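Local coordinates for GCN5-related N-acetyltransferase (Brucella melitensis biovar Abortus 2308, PDB 3TCV), which probably transfers the acetyl group of acetyl-coenzyme A to an amine, perhaps the amino end of a protein that begins with serine or alanine, at residues Val44-Leu49 with Phe101-Lys106; Gly113-Met118 with Phe149-Tyr154; Val126-Ser131 with Glu165-Asn170; Ala143-Gln148 with Glu180-Arg185; Gln221-Pro226 with Lys237-Phe242. One frame throughout, in Å; residues are numbered along the deposited sequence. Where two conformers were deposited one is given.

A GNAT domain is built round one mixed sheet, and interactions 1 to 4 follow its construction. Interaction 1 pairs two antiparallel strands; the next strand then meets helix 142-158 in interaction 2, its centre about 10 Å away, with the F101 and F151 rings touching between them. Interaction 3, centred about 11 Å from interaction 2, joins the two parallel strands linked by that helix. These strands splay apart, and in GNAT enzymes such a cleft usually accommodates acetyl-coenzyme A. Interaction 4 uses the same helix, where the end of helix 173-182 packs on it, and interaction 5, centred about 11 Å beyond, carries the packing outward to the C-terminal helix through W223.

Interaction 1. Residues Val44-Leu49 with Phe101-Lys106; sequences VRLEPL and FAVIDK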
# COMPACT_ATOMS: atom_id res chain seq x y z
N VAL B 44 30.57 1.92 4.17
CA VAL B 44 29.66 0.87 4.64
C VAL B 44 29.71 -0.33 3.70
O VAL B 44 30.02 -0.20 2.51
CB VAL B 44 28.23 1.44 4.68
CG1 VAL B 44 27.58 1.36 3.29
CG2 VAL B 44 27.40 0.76 5.74
N ARG B 45 29.42 -1.51 4.26
CA ARG B 45 29.21 -2.72 3.49
C ARG B 45 27.84 -3.30 3.87
O ARG B 45 27.49 -3.32 5.05
CB ARG B 45 30.32 -3.72 3.79
CG ARG B 45 30.23 -4.99 2.98
CD ARG B 45 31.55 -5.75 3.00
NE ARG B 45 31.76 -6.43 4.27
CZ ARG B 45 32.60 -6.05 5.24
NH1 ARG B 45 33.37 -4.96 5.13
NH2 ARG B 45 32.70 -6.79 6.36
N LEU B 46 27.10 -3.77 2.87
CA LEU B 46 25.82 -4.44 3.09
C LEU B 46 26.01 -5.91 2.76
O LEU B 46 26.43 -6.24 1.67
CB LEU B 46 24.72 -3.84 2.20
CG LEU B 46 24.52 -2.32 2.24
CD1 LEU B 46 23.35 -1.85 1.37
CD2 LEU B 46 24.35 -1.90 3.70
N GLU B 47 25.69 -6.78 3.72
CA GLU B 47 25.72 -8.23 3.53
C GLU B 47 24.34 -8.83 3.79
O GLU B 47 23.65 -8.45 4.75
CB GLU B 47 26.75 -8.84 4.49
CG GLU B 47 28.18 -8.46 4.14
CD GLU B 47 29.20 -9.04 5.08
OE1 GLU B 47 28.84 -9.80 5.99
OE2 GLU B 47 30.39 -8.72 4.92
N PRO B 48 23.93 -9.80 2.95
CA PRO B 48 22.67 -10.48 3.21
C PRO B 48 22.64 -10.99 4.65
O PRO B 48 23.61 -11.61 5.11
CB PRO B 48 22.69 -11.64 2.21
CG PRO B 48 23.48 -11.08 1.08
CD PRO B 48 24.58 -10.31 1.73
N LEU B 49 21.56 -10.71 5.37
CA LEU B 49 21.56 -10.98 6.81
C LEU B 49 21.74 -12.50 7.04
O LEU B 49 21.04 -13.29 6.43
CB LEU B 49 20.29 -10.47 7.49
CG LEU B 49 20.18 -10.59 9.00
CD1 LEU B 49 21.30 -9.82 9.65
CD2 LEU B 49 18.81 -10.11 9.49
N PHE B 101 19.42 -7.12 5.06
CA PHE B 101 20.86 -6.96 4.97
C PHE B 101 21.42 -6.42 6.27
O PHE B 101 20.85 -5.48 6.86
CB PHE B 101 21.21 -5.97 3.84
CG PHE B 101 20.89 -6.51 2.48
CD1 PHE B 101 21.91 -6.98 1.65
CD2 PHE B 101 19.57 -6.59 2.04
CE1 PHE B 101 21.61 -7.53 0.41
CE2 PHE B 101 19.27 -7.14 0.79
CZ PHE B 101 20.29 -7.60 -0.02
N ALA B 102 22.54 -6.97 6.70
CA ALA B 102 23.31 -6.36 7.77
C ALA B 102 24.04 -5.17 7.19
O ALA B 102 24.55 -5.23 6.05
CB ALA B 102 24.31 -7.34 8.37
N VAL B 103 24.12 -4.10 7.98
CA VAL B 103 24.82 -2.88 7.59
C VAL B 103 26.10 -2.84 8.42
O VAL B 103 26.06 -2.68 9.65
CB VAL B 103 23.98 -1.61 7.85
CG1 VAL B 103 24.70 -0.37 7.34
CG2 VAL B 103 22.60 -1.73 7.20
N ILE B 104 27.24 -3.00 7.74
CA ILE B 104 28.54 -3.09 8.39
C ILE B 104 29.31 -1.77 8.28
O ILE B 104 29.57 -1.28 7.20
CB ILE B 104 29.39 -4.24 7.80
CG1 ILE B 104 28.77 -5.60 8.15
CG2 ILE B 104 30.80 -4.21 8.37
CD1 ILE B 104 28.36 -6.46 6.98
N ASP B 105 29.68 -1.21 9.41
CA ASP B 105 30.47 0.01 9.43
C ASP B 105 31.92 -0.36 9.11
O ASP B 105 32.56 -1.11 9.87
CB ASP B 105 30.40 0.65 10.82
CG ASP B 105 31.36 1.83 10.98
OD1 ASP B 105 31.24 2.80 10.20
OD2 ASP B 105 32.21 1.77 11.90
N LYS B 106 32.42 0.15 7.99
CA LYS B 106 33.73 -0.30 7.50
C LYS B 106 34.86 0.16 8.41
O LYS B 106 35.81 -0.58 8.61
CB LYS B 106 33.98 0.15 6.07
CG LYS B 106 33.22 -0.69 5.06
CD LYS B 106 33.45 -0.23 3.63
CE LYS B 106 34.91 -0.31 3.25
NZ LYS B 106 35.09 -0.18 1.79
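I104 lies beneath the R45-E47 ion pair, its two branches taking one charged group each. CG2 stands 3.6 Å above the plane of the R45 guanidinium, toward its rim, while CD1 comes within 3.3 Å of E47 CD. R45 runs outward with CG anti to the backbone N (chi1 -177°) and bends at chi3, which brings its NE back to E47 OE2 at 2.7 Å, in the guanidinium plane and in a nearly straight bond (172°). E47 OE1 turns to another partner, H54.

The opposite face of this antiparallel ladder is apolar. L46 and V103 lie side by side and point the same way, L46 CD2 meeting V103 CG2 at 3.9 Å, whereas V44 crosses V103 at a slant so that V44 CG2 presses on V103 CG1 at 3.3 Å, tighter than usual. Helix 142-158 covers this side. The R45-I104 and E47-A102 pairs are hydrogen-bonded in both directions; I104 N to R45 O measures 2.7 Å.

Resting on I104, the ion pair is probably shielded from water on that side, which may strengthen it and keep both charged groups in place.

Interaction 2. Residues Gly113-Met118 with Phe149-Tyr154; sequences GRQALM and FLFMQY
The F151 ring is sandwiched between Q115 and L117, two side chains from the same side of strand 113-118. Q115 NE2 stands 3.3 Å above the centre of one face, with the amide plane turned 62° from the ring. L117 takes the opposite face: its CG lies 3.8 Å from the ring centroid, a CH-pi contact offset toward the rim, and its CD2 reaches F151 CD2 at 3.5 Å. The backbone of A116 closes in on the ring as well, its C atom 3.5 Å from F151 CE2. Q115 gets its amide over the ring because CG sits between the backbone N and the carbonyl carbon (chi1 61°) and the chain then runs out extended. Bonds from NE2 to A147 O and from W134 NE1 to OE1 fix the rotation of that amide.

One turn further along the helix the fit is looser. L117 CD1 meets the Y154 ring at its edge, 4.1 Å from CD2, and Y154 sends its hydroxyl away to E35. Even this side is buried rather than open to water. F101 adds an edge-to-face contact to the F151 ring. A helix laid nearly parallel to a strand of the sheet, its axis 10.3 Å away and an aromatic residue inserted between them, is the alpha/beta layering of the GNAT fold, in which this helix connects the two splayed central strands.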
# COMPACT_ATOMS: atom_id res chain seq x y z
N GLY B 113 23.92 -2.10 12.12
CA GLY B 113 22.47 -2.06 11.99
C GLY B 113 21.99 -3.01 10.95
O GLY B 113 22.71 -3.93 10.52
N ARG B 114 20.77 -2.78 10.49
CA ARG B 114 20.19 -3.64 9.46
C ARG B 114 19.12 -2.86 8.69
O ARG B 114 18.67 -1.82 9.17
CB ARG B 114 19.63 -4.95 10.08
CG ARG B 114 18.85 -4.80 11.37
CD ARG B 114 17.41 -4.33 11.21
NE ARG B 114 16.65 -4.43 12.46
CZ ARG B 114 15.35 -4.19 12.61
NH1 ARG B 114 14.63 -3.77 11.59
NH2 ARG B 114 14.76 -4.38 13.78
N GLN B 115 18.78 -3.34 7.50
CA GLN B 115 17.77 -2.71 6.65
C GLN B 115 17.28 -3.74 5.64
O GLN B 115 17.90 -4.78 5.49
CB GLN B 115 18.35 -1.49 5.93
CG GLN B 115 19.53 -1.78 5.01
CD GLN B 115 20.18 -0.52 4.43
OE1 GLN B 115 20.44 0.43 5.15
NE2 GLN B 115 20.50 -0.54 3.13
N ALA B 116 16.20 -3.44 4.92
CA ALA B 116 15.63 -4.40 3.99
C ALA B 116 15.02 -3.76 2.78
O ALA B 116 14.55 -2.61 2.83
CB ALA B 116 14.59 -5.26 4.72
N LEU B 117 15.05 -4.50 1.68
CA LEU B 117 14.20 -4.26 0.52
C LEU B 117 12.94 -5.06 0.75
O LEU B 117 13.01 -6.25 1.12
CB LEU B 117 14.90 -4.69 -0.78
CG LEU B 117 16.13 -3.84 -1.17
CD1 LEU B 117 16.87 -4.48 -2.33
CD2 LEU B 117 15.72 -2.39 -1.50
N MET B 118 11.78 -4.42 0.61
CA MET B 118 10.52 -5.05 1.01
C MET B 118 9.36 -4.57 0.18
O MET B 118 9.50 -3.64 -0.59
CB MET B 118 10.25 -4.78 2.50
CG MET B 118 10.11 -3.32 2.88
SD MET B 118 10.06 -3.11 4.68
CE MET B 118 8.33 -3.49 4.94
N PHE B 149 21.96 4.83 -0.16
CA PHE B 149 22.43 5.03 -1.52
C PHE B 149 22.64 3.71 -2.24
O PHE B 149 22.24 3.55 -3.40
CB PHE B 149 23.76 5.80 -1.56
CG PHE B 149 24.28 6.03 -2.96
CD1 PHE B 149 23.63 6.90 -3.83
CD2 PHE B 149 25.39 5.33 -3.43
CE1 PHE B 149 24.11 7.09 -5.13
CE2 PHE B 149 25.88 5.52 -4.72
CZ PHE B 149 25.24 6.41 -5.57
N LEU B 150 23.31 2.77 -1.59
CA LEU B 150 23.61 1.50 -2.23
C LEU B 150 22.35 0.72 -2.65
O LEU B 150 22.32 0.11 -3.70
CB LEU B 150 24.53 0.65 -1.36
CG LEU B 150 25.98 1.12 -1.21
CD1 LEU B 150 26.65 0.34 -0.09
CD2 LEU B 150 26.77 1.03 -2.53
N PHE B 151 21.30 0.74 -1.82
CA PHE B 151 20.03 0.16 -2.20
C PHE B 151 19.40 0.92 -3.38
O PHE B 151 18.91 0.30 -4.32
CB PHE B 151 19.05 0.19 -1.03
CG PHE B 151 19.03 -1.05 -0.16
CD1 PHE B 151 20.00 -2.05 -0.24
CD2 PHE B 151 18.04 -1.18 0.82
CE1 PHE B 151 19.93 -3.17 0.59
CE2 PHE B 151 17.97 -2.29 1.65
CZ PHE B 151 18.93 -3.28 1.53
N MET B 152 19.41 2.25 -3.31
CA MET B 152 18.75 3.06 -4.33
C MET B 152 19.41 2.83 -5.69
O MET B 152 18.74 2.66 -6.73
CB MET B 152 18.79 4.54 -3.96
CG MET B 152 17.84 5.36 -4.82
SD MET B 152 17.31 6.89 -4.04
CE MET B 152 18.83 7.77 -4.02
N GLN B 153 20.73 2.80 -5.66
CA GLN B 153 21.51 2.55 -6.87
C GLN B 153 21.20 1.19 -7.49
O GLN B 153 21.06 1.06 -8.71
CB GLN B 153 22.99 2.61 -6.53
CG GLN B 153 23.88 2.55 -7.75
CD GLN B 153 25.30 2.90 -7.42
OE1 GLN B 153 25.86 3.85 -7.98
NE2 GLN B 153 25.88 2.15 -6.50
N TYR B 154 21.11 0.18 -6.64
CA TYR B 154 20.84 -1.20 -7.08
C TYR B 154 19.46 -1.30 -7.71
O TYR B 154 19.30 -1.88 -8.80
CB TYR B 154 20.96 -2.12 -5.88
CG TYR B 154 20.59 -3.56 -6.14
CD1 TYR B 154 21.27 -4.32 -7.10
CD2 TYR B 154 19.59 -4.18 -5.39
CE1 TYR B 154 20.94 -5.66 -7.31
CE2 TYR B 154 19.26 -5.50 -5.59
CZ TYR B 154 19.93 -6.24 -6.54
OH TYR B 154 19.56 -7.56 -6.70

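Interaction 3. Residues Val126-Ser131 with Glu165-Asn170; sequences VIEIGS and EWECHN
E128 reaches across from one strand to meet both E165 and E167 on the next. Its CB lies 3.8 Å from E165 O, and CG, which a chi1 of 171° turns to the side of its own carbonyl carbon, approaches the same E165 oxygen at 3.5 Å. CD then comes to rest beside E167 CG, 3.4 Å away. At the tip the two oxygens part company: OE1 stands 2.5 Å from E167 OE1, while OE2 is 2.9 Å from a water that also lies close to I129 O and accepts a bond from E167 N. The two carboxylates are turned 69° from one another. R119 forms salt bridges with E128 OE1 and E165 OE2, and R201 with E167 OE2, so arginines probably offset the negative charge of this acidic group.

The strands belong to a beta-alpha-beta unit whose helix is 142-158. They run parallel but diverge by 46°, which matches the splayed central strands of the GNAT fold, where acetyl-coenzyme A is usually bound. Pairing is therefore confined to one end: E128 bridges E165, with E165 N donating to I127 O at 2.8 Å and I129 N to E165 O.

Beyond that point the water takes over, spanning the strands where their backbones have separated. On the other side of the sheet I129 and W166 point the same way, with I129 CG2 3.9 Å from W166 CE3. F190 of the second subunit packs on E165.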
# COMPACT_ATOMS: atom_id res chain seq x y z
N VAL B 126 8.14 -1.85 -8.47
CA VAL B 126 7.99 -1.00 -7.27
C VAL B 126 8.61 -1.72 -6.08
O VAL B 126 8.45 -2.94 -5.94
CB VAL B 126 6.50 -0.68 -6.99
CG1 VAL B 126 6.35 0.23 -5.76
CG2 VAL B 126 5.85 -0.02 -8.21
N ILE B 127 9.32 -0.99 -5.22
CA ILE B 127 9.96 -1.62 -4.08
C ILE B 127 10.17 -0.58 -2.99
O ILE B 127 10.12 0.62 -3.28
CB ILE B 127 11.30 -2.23 -4.52
CG1 ILE B 127 11.82 -3.21 -3.49
CG2 ILE B 127 12.32 -1.15 -4.87
CD1 ILE B 127 12.89 -4.13 -4.09
N GLU B 128 10.33 -1.05 -1.76
CA GLU B 128 10.51 -0.17 -0.58
C GLU B 128 11.82 -0.46 0.13
O GLU B 128 12.25 -1.62 0.23
CB GLU B 128 9.31 -0.31 0.38
CG GLU B 128 9.48 0.38 1.74
CD GLU B 128 8.39 0.07 2.77
OE1 GLU B 128 7.23 -0.18 2.40
OE2 GLU B 128 8.72 0.09 3.96
N ILE B 129 12.48 0.60 0.60
CA ILE B 129 13.54 0.46 1.61
C ILE B 129 12.87 0.63 2.97
O ILE B 129 12.32 1.67 3.24
CB ILE B 129 14.73 1.45 1.44
CG1 ILE B 129 15.71 1.23 2.60
CG2 ILE B 129 14.27 2.93 1.32
CD1 ILE B 129 17.04 1.94 2.47
N GLY B 130 12.91 -0.40 3.81
CA GLY B 130 12.31 -0.30 5.14
C GLY B 130 13.02 -1.21 6.13
O GLY B 130 14.16 -1.65 5.90
N SER B 131 12.34 -1.44 7.24
CA SER B 131 12.90 -2.23 8.33
C SER B 131 14.27 -1.66 8.75
O SER B 131 15.17 -2.41 9.05
CB SER B 131 13.07 -3.70 7.90
OG SER B 131 11.87 -4.24 7.34
N GLU B 165 10.16 3.37 -2.62
CA GLU B 165 9.32 3.93 -1.59
C GLU B 165 9.98 4.01 -0.23
O GLU B 165 10.80 3.15 0.14
CB GLU B 165 8.05 3.07 -1.42
CG GLU B 165 7.15 2.97 -2.64
CD GLU B 165 6.07 1.93 -2.52
OE1 GLU B 165 5.00 2.20 -3.07
OE2 GLU B 165 6.30 0.83 -1.92
N TRP B 166 9.52 4.99 0.54
CA TRP B 166 9.81 5.15 1.97
C TRP B 166 8.49 5.37 2.69
O TRP B 166 7.67 6.14 2.24
CB TRP B 166 10.70 6.36 2.16
CG TRP B 166 11.17 6.65 3.56
CD1 TRP B 166 10.44 7.16 4.63
CD2 TRP B 166 12.55 6.55 4.05
NE1 TRP B 166 11.26 7.33 5.74
CE2 TRP B 166 12.53 6.96 5.45
CE3 TRP B 166 13.76 6.11 3.50
CZ2 TRP B 166 13.69 6.96 6.24
CZ3 TRP B 166 14.90 6.11 4.31
CH2 TRP B 166 14.87 6.54 5.64
N GLU B 167 8.25 4.64 3.77
CA GLU B 167 7.07 4.89 4.61
C GLU B 167 7.50 4.85 6.06
O GLU B 167 8.42 4.07 6.45
CB GLU B 167 5.93 3.88 4.35
CG GLU B 167 6.37 2.43 4.26
CD GLU B 167 5.32 1.40 4.65
OE1 GLU B 167 5.45 0.24 4.16
OE2 GLU B 167 4.41 1.69 5.46
N CYS B 168 6.88 5.69 6.85
CA CYS B 168 7.12 5.76 8.27
C CYS B 168 5.89 6.30 8.99
O CYS B 168 4.95 6.80 8.38
CB CYS B 168 8.33 6.69 8.55
SG CYS B 168 8.11 8.41 8.03
N HIS B 169 5.87 6.14 10.31
CA HIS B 169 4.86 6.76 11.15
C HIS B 169 4.91 8.24 10.87
O HIS B 169 6.01 8.86 10.84
CB HIS B 169 5.19 6.45 12.62
CG HIS B 169 4.03 6.55 13.58
ND1 HIS B 169 3.32 7.67 13.74
CD2 HIS B 169 3.50 5.62 14.48
CE1 HIS B 169 2.37 7.47 14.68
NE2 HIS B 169 2.48 6.22 15.13
N ASN B 170 3.75 8.84 10.69
CA ASN B 170 3.69 10.25 10.45
C ASN B 170 4.24 11.07 11.64
O ASN B 170 4.70 12.18 11.45
CB ASN B 170 2.28 10.65 10.15
CG ASN B 170 2.19 12.06 9.65
OD1 ASN B 170 2.90 12.42 8.69
ND2 ASN B 170 1.32 12.85 10.26
O HOH W 1 10.18 2.56 4.59

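Interaction 4. Residues Ala143-Gln148 with Glu180-Arg185; sequences AATEAQ and ERFGFR
T145 OG1 is gripped by both terminal nitrogens of R181, NH1 at 2.9 Å and NH2 at 3.0 Å, each donating to the one oxygen. The guanidinium arrives end-on with the hydroxyl close to its plane. The R181 chain, stretched out from CG to NE, carries it across at about a right angle to the threonine, and W223 adds a cation-pi contact. Next to it F182 turns a ring edge to T145 and a face to Q148, whose CG sits 3.7 Å from the ring centroid, only 11° off the normal.

These residues stand at the end of helix 173-182, closed by a Schellman motif with G183 in positive phi, where it abuts helix 142-158 on one side of the GNAT sheet. The turn leads straight into F184, whose ring edge meets Q148, CZ lying 3.9 Å from OE1. Q148 bends at chi2, so that its CG covers F182 while its amide points to the edge of F184, and Y164 hydrogen-bonds its OE1 from outside the two segments.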
# COMPACT_ATOMS: atom_id res chain seq x y z
N ALA B 143 28.20 6.65 6.56
CA ALA B 143 27.84 5.24 6.39
C ALA B 143 26.33 5.03 6.24
O ALA B 143 25.91 4.21 5.42
CB ALA B 143 28.38 4.40 7.55
N ALA B 144 25.53 5.73 7.05
CA ALA B 144 24.05 5.61 6.99
C ALA B 144 23.51 6.13 5.66
O ALA B 144 22.67 5.47 5.04
CB ALA B 144 23.39 6.37 8.15
N THR B 145 24.02 7.27 5.21
CA THR B 145 23.60 7.80 3.91
C THR B 145 24.01 6.82 2.80
O THR B 145 23.24 6.55 1.90
CB THR B 145 24.16 9.21 3.66
OG1 THR B 145 23.52 10.14 4.54
CG2 THR B 145 24.00 9.65 2.17
N GLU B 146 25.23 6.29 2.87
CA GLU B 146 25.68 5.34 1.84
C GLU B 146 24.91 4.01 1.87
O GLU B 146 24.71 3.41 0.81
CB GLU B 146 27.20 5.12 1.91
CG GLU B 146 27.74 4.37 0.70
CD GLU B 146 29.25 4.21 0.76
OE1 GLU B 146 29.78 3.85 1.84
OE2 GLU B 146 29.91 4.42 -0.27
N ALA B 147 24.45 3.56 3.05
CA ALA B 147 23.60 2.37 3.15
C ALA B 147 22.32 2.52 2.32
O ALA B 147 21.89 1.60 1.61
CB ALA B 147 23.25 2.09 4.59
N GLN B 148 21.73 3.70 2.42
CA GLN B 148 20.52 4.05 1.65
C GLN B 148 20.87 4.10 0.15
O GLN B 148 20.17 3.48 -0.69
CB GLN B 148 19.96 5.40 2.15
CG GLN B 148 18.52 5.71 1.86
CD GLN B 148 18.15 5.68 0.39
OE1 GLN B 148 17.53 4.74 -0.04
NE2 GLN B 148 18.48 6.71 -0.36
N GLU B 180 13.00 13.13 3.41
CA GLU B 180 13.08 14.39 2.66
C GLU B 180 14.54 14.72 2.29
O GLU B 180 14.83 15.12 1.14
CB GLU B 180 12.48 15.56 3.46
CG GLU B 180 11.00 15.43 3.77
CD GLU B 180 10.04 15.70 2.60
OE1 GLU B 180 10.44 15.72 1.40
OE2 GLU B 180 8.84 15.87 2.90
N ARG B 181 15.44 14.55 3.25
CA ARG B 181 16.87 14.79 3.03
C ARG B 181 17.41 13.88 1.93
O ARG B 181 18.20 14.30 1.08
CB ARG B 181 17.68 14.57 4.33
CG ARG B 181 19.19 14.50 4.11
CD ARG B 181 20.02 14.52 5.40
NE ARG B 181 21.45 14.31 5.12
CZ ARG B 181 22.03 13.15 4.85
NH1 ARG B 181 21.34 12.01 4.77
NH2 ARG B 181 23.33 13.14 4.59
N PHE B 182 16.98 12.62 1.95
CA PHE B 182 17.42 11.62 0.99
C PHE B 182 16.87 11.90 -0.43
O PHE B 182 17.29 11.26 -1.39
CB PHE B 182 17.01 10.21 1.44
CG PHE B 182 17.89 9.60 2.51
CD1 PHE B 182 19.26 9.74 2.51
CD2 PHE B 182 17.32 8.82 3.52
CE1 PHE B 182 20.05 9.13 3.47
CE2 PHE B 182 18.12 8.22 4.51
CZ PHE B 182 19.48 8.39 4.49
N GLY B 183 15.90 12.82 -0.53
CA GLY B 183 15.32 13.22 -1.81
C GLY B 183 14.01 12.54 -2.17
O GLY B 183 13.51 12.74 -3.28
N PHE B 184 13.43 11.74 -1.26
CA PHE B 184 12.09 11.15 -1.48
C PHE B 184 11.09 12.28 -1.47
O PHE B 184 11.24 13.22 -0.67
CB PHE B 184 11.71 10.12 -0.41
CG PHE B 184 12.54 8.86 -0.40
CD1 PHE B 184 12.08 7.71 -1.06
CD2 PHE B 184 13.74 8.79 0.28
CE1 PHE B 184 12.82 6.52 -1.01
CE2 PHE B 184 14.48 7.63 0.30
CZ PHE B 184 14.04 6.48 -0.34
N ARG B 185 10.06 12.19 -2.30
CA ARG B 185 9.02 13.21 -2.38
C ARG B 185 7.78 12.73 -1.65
O ARG B 185 7.32 11.64 -1.88
CB ARG B 185 8.68 13.46 -3.85
CG ARG B 185 7.70 14.58 -4.11
CD ARG B 185 7.45 14.73 -5.60
NE ARG B 185 8.68 15.08 -6.30
CZ ARG B 185 9.11 16.33 -6.55
NH1 ARG B 185 10.26 16.50 -7.19
NH2 ARG B 185 8.40 17.38 -6.19

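Interaction 5. Residues Gln221-Pro226 with Lys237-Phe242; sequences QAWLAP and KTLQEF
The C-terminal helix, started by a capping box, packs L239 and F242 of its first turn on W223 and A222 in the last turn of helix 213-224. T238 and E241 make the box: E241 N donates to T238 OG1 at 3.1 Å, and T238 N returns a nearly straight bond to E241 OE1 at 2.8 Å, reaching that oxygen from above the carboxylate plane. The two bonds satisfy backbone N-H groups at the helix start, where no preceding turn can do so.

W223 makes the largest contribution to the contact. A chi1 of -173° sends the indole away from its own backbone N, beside the start of the helix, and it offers a face to L239, whose CB lies 4.3 Å from the centroid of the five-membered ring and 14° off its normal. Its NE1 bonds to Q235 OE1, just before the segment 237-242. From outside the two segments, F229 meets the indole edge-to-face.

F242 faces the other helix differently, turning a ring face to its backbone. A222 CB sits over that face toward the rim, 3.6 Å from F242 CD1, and W223 N lies over the same face. The other side of the ring perimeter touches W223, where F242 CD2 stands 3.8 Å from CB, near the indole plane.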
# COMPACT_ATOMS: atom_id res chain seq x y z
N GLN B 221 26.66 11.23 -4.88
CA GLN B 221 28.06 10.94 -5.22
C GLN B 221 28.93 12.12 -4.81
O GLN B 221 30.02 11.93 -4.28
CB GLN B 221 28.22 10.65 -6.72
CG GLN B 221 27.91 9.20 -7.08
CD GLN B 221 27.92 8.95 -8.58
OE1 GLN B 221 27.61 9.82 -9.39
NE2 GLN B 221 28.24 7.71 -8.96
N ALA B 222 28.44 13.33 -5.02
CA ALA B 222 29.19 14.53 -4.65
C ALA B 222 29.33 14.61 -3.12
O ALA B 222 30.41 14.89 -2.61
CB ALA B 222 28.50 15.77 -5.19
N TRP B 223 28.24 14.33 -2.40
CA TRP B 223 28.23 14.40 -0.94
C TRP B 223 29.10 13.35 -0.29
O TRP B 223 29.75 13.62 0.72
CB TRP B 223 26.78 14.31 -0.40
CG TRP B 223 26.75 14.55 1.09
CD1 TRP B 223 26.75 15.77 1.75
CD2 TRP B 223 26.83 13.55 2.15
NE1 TRP B 223 26.79 15.60 3.09
CE2 TRP B 223 26.82 14.30 3.40
CE3 TRP B 223 26.86 12.16 2.20
CZ2 TRP B 223 26.85 13.67 4.63
CZ3 TRP B 223 26.91 11.55 3.44
CH2 TRP B 223 26.90 12.29 4.63
N LEU B 224 29.12 12.14 -0.86
CA LEU B 224 29.88 11.03 -0.32
C LEU B 224 31.37 11.12 -0.64
O LEU B 224 32.16 10.43 -0.03
CB LEU B 224 29.36 9.70 -0.86
CG LEU B 224 27.98 9.29 -0.33
CD1 LEU B 224 27.45 8.14 -1.16
CD2 LEU B 224 28.01 8.87 1.13
N ALA B 225 31.74 11.96 -1.60
CA ALA B 225 33.14 12.08 -2.00
C ALA B 225 34.02 12.46 -0.80
O ALA B 225 33.62 13.29 0.03
CB ALA B 225 33.28 13.10 -3.11
N PRO B 226 35.23 11.87 -0.69
CA PRO B 226 36.10 12.22 0.43
C PRO B 226 36.44 13.72 0.45
O PRO B 226 36.59 14.28 1.53
CB PRO B 226 37.35 11.34 0.19
CG PRO B 226 37.38 11.16 -1.31
CD PRO B 226 35.91 10.99 -1.66
N LYS B 237 29.59 20.43 2.94
CA LYS B 237 28.24 20.80 2.52
C LYS B 237 27.30 19.65 2.80
O LYS B 237 27.71 18.49 2.89
CB LYS B 237 28.21 21.14 1.04
CG LYS B 237 28.93 22.43 0.65
CD LYS B 237 28.67 22.82 -0.79
CE LYS B 237 29.37 21.90 -1.81
NZ LYS B 237 30.81 22.21 -2.12
N THR B 238 26.03 19.97 2.98
CA THR B 238 25.02 18.96 3.31
C THR B 238 24.44 18.33 2.04
O THR B 238 24.56 18.88 0.93
CB THR B 238 23.85 19.56 4.10
OG1 THR B 238 23.14 20.46 3.25
CG2 THR B 238 24.30 20.32 5.35
N LEU B 239 23.79 17.19 2.20
CA LEU B 239 23.15 16.48 1.09
C LEU B 239 22.06 17.34 0.44
O LEU B 239 21.98 17.41 -0.78
CB LEU B 239 22.61 15.09 1.51
CG LEU B 239 22.02 14.20 0.41
CD1 LEU B 239 22.95 14.04 -0.80
CD2 LEU B 239 21.56 12.83 0.91
N GLN B 240 21.25 18.03 1.24
CA GLN B 240 20.26 18.96 0.70
C GLN B 240 20.91 20.10 -0.10
O GLN B 240 20.39 20.52 -1.13
CB GLN B 240 19.37 19.55 1.81
CG GLN B 240 18.30 20.51 1.34
CD GLN B 240 17.17 19.86 0.57
OE1 GLN B 240 16.44 19.04 1.11
NE2 GLN B 240 17.01 20.21 -0.70
N GLU B 241 22.05 20.58 0.38
CA GLU B 241 22.79 21.61 -0.35
C GLU B 241 23.23 21.12 -1.74
O GLU B 241 23.04 21.82 -2.72
CB GLU B 241 23.97 22.13 0.47
CG GLU B 241 23.51 23.06 1.58
CD GLU B 241 24.56 23.35 2.65
OE1 GLU B 241 25.62 22.70 2.68
OE2 GLU B 241 24.30 24.24 3.48
N PHE B 242 23.79 19.92 -1.83
CA PHE B 242 24.18 19.37 -3.14
C PHE B 242 22.97 19.16 -4.06
O PHE B 242 23.04 19.41 -5.26
CB PHE B 242 24.96 18.06 -2.96
CG PHE B 242 26.42 18.26 -2.64
CD1 PHE B 242 27.28 18.78 -3.62
CD2 PHE B 242 26.94 17.93 -1.40
CE1 PHE B 242 28.65 18.99 -3.33
CE2 PHE B 242 28.29 18.13 -1.13
CZ PHE B 242 29.14 18.63 -2.10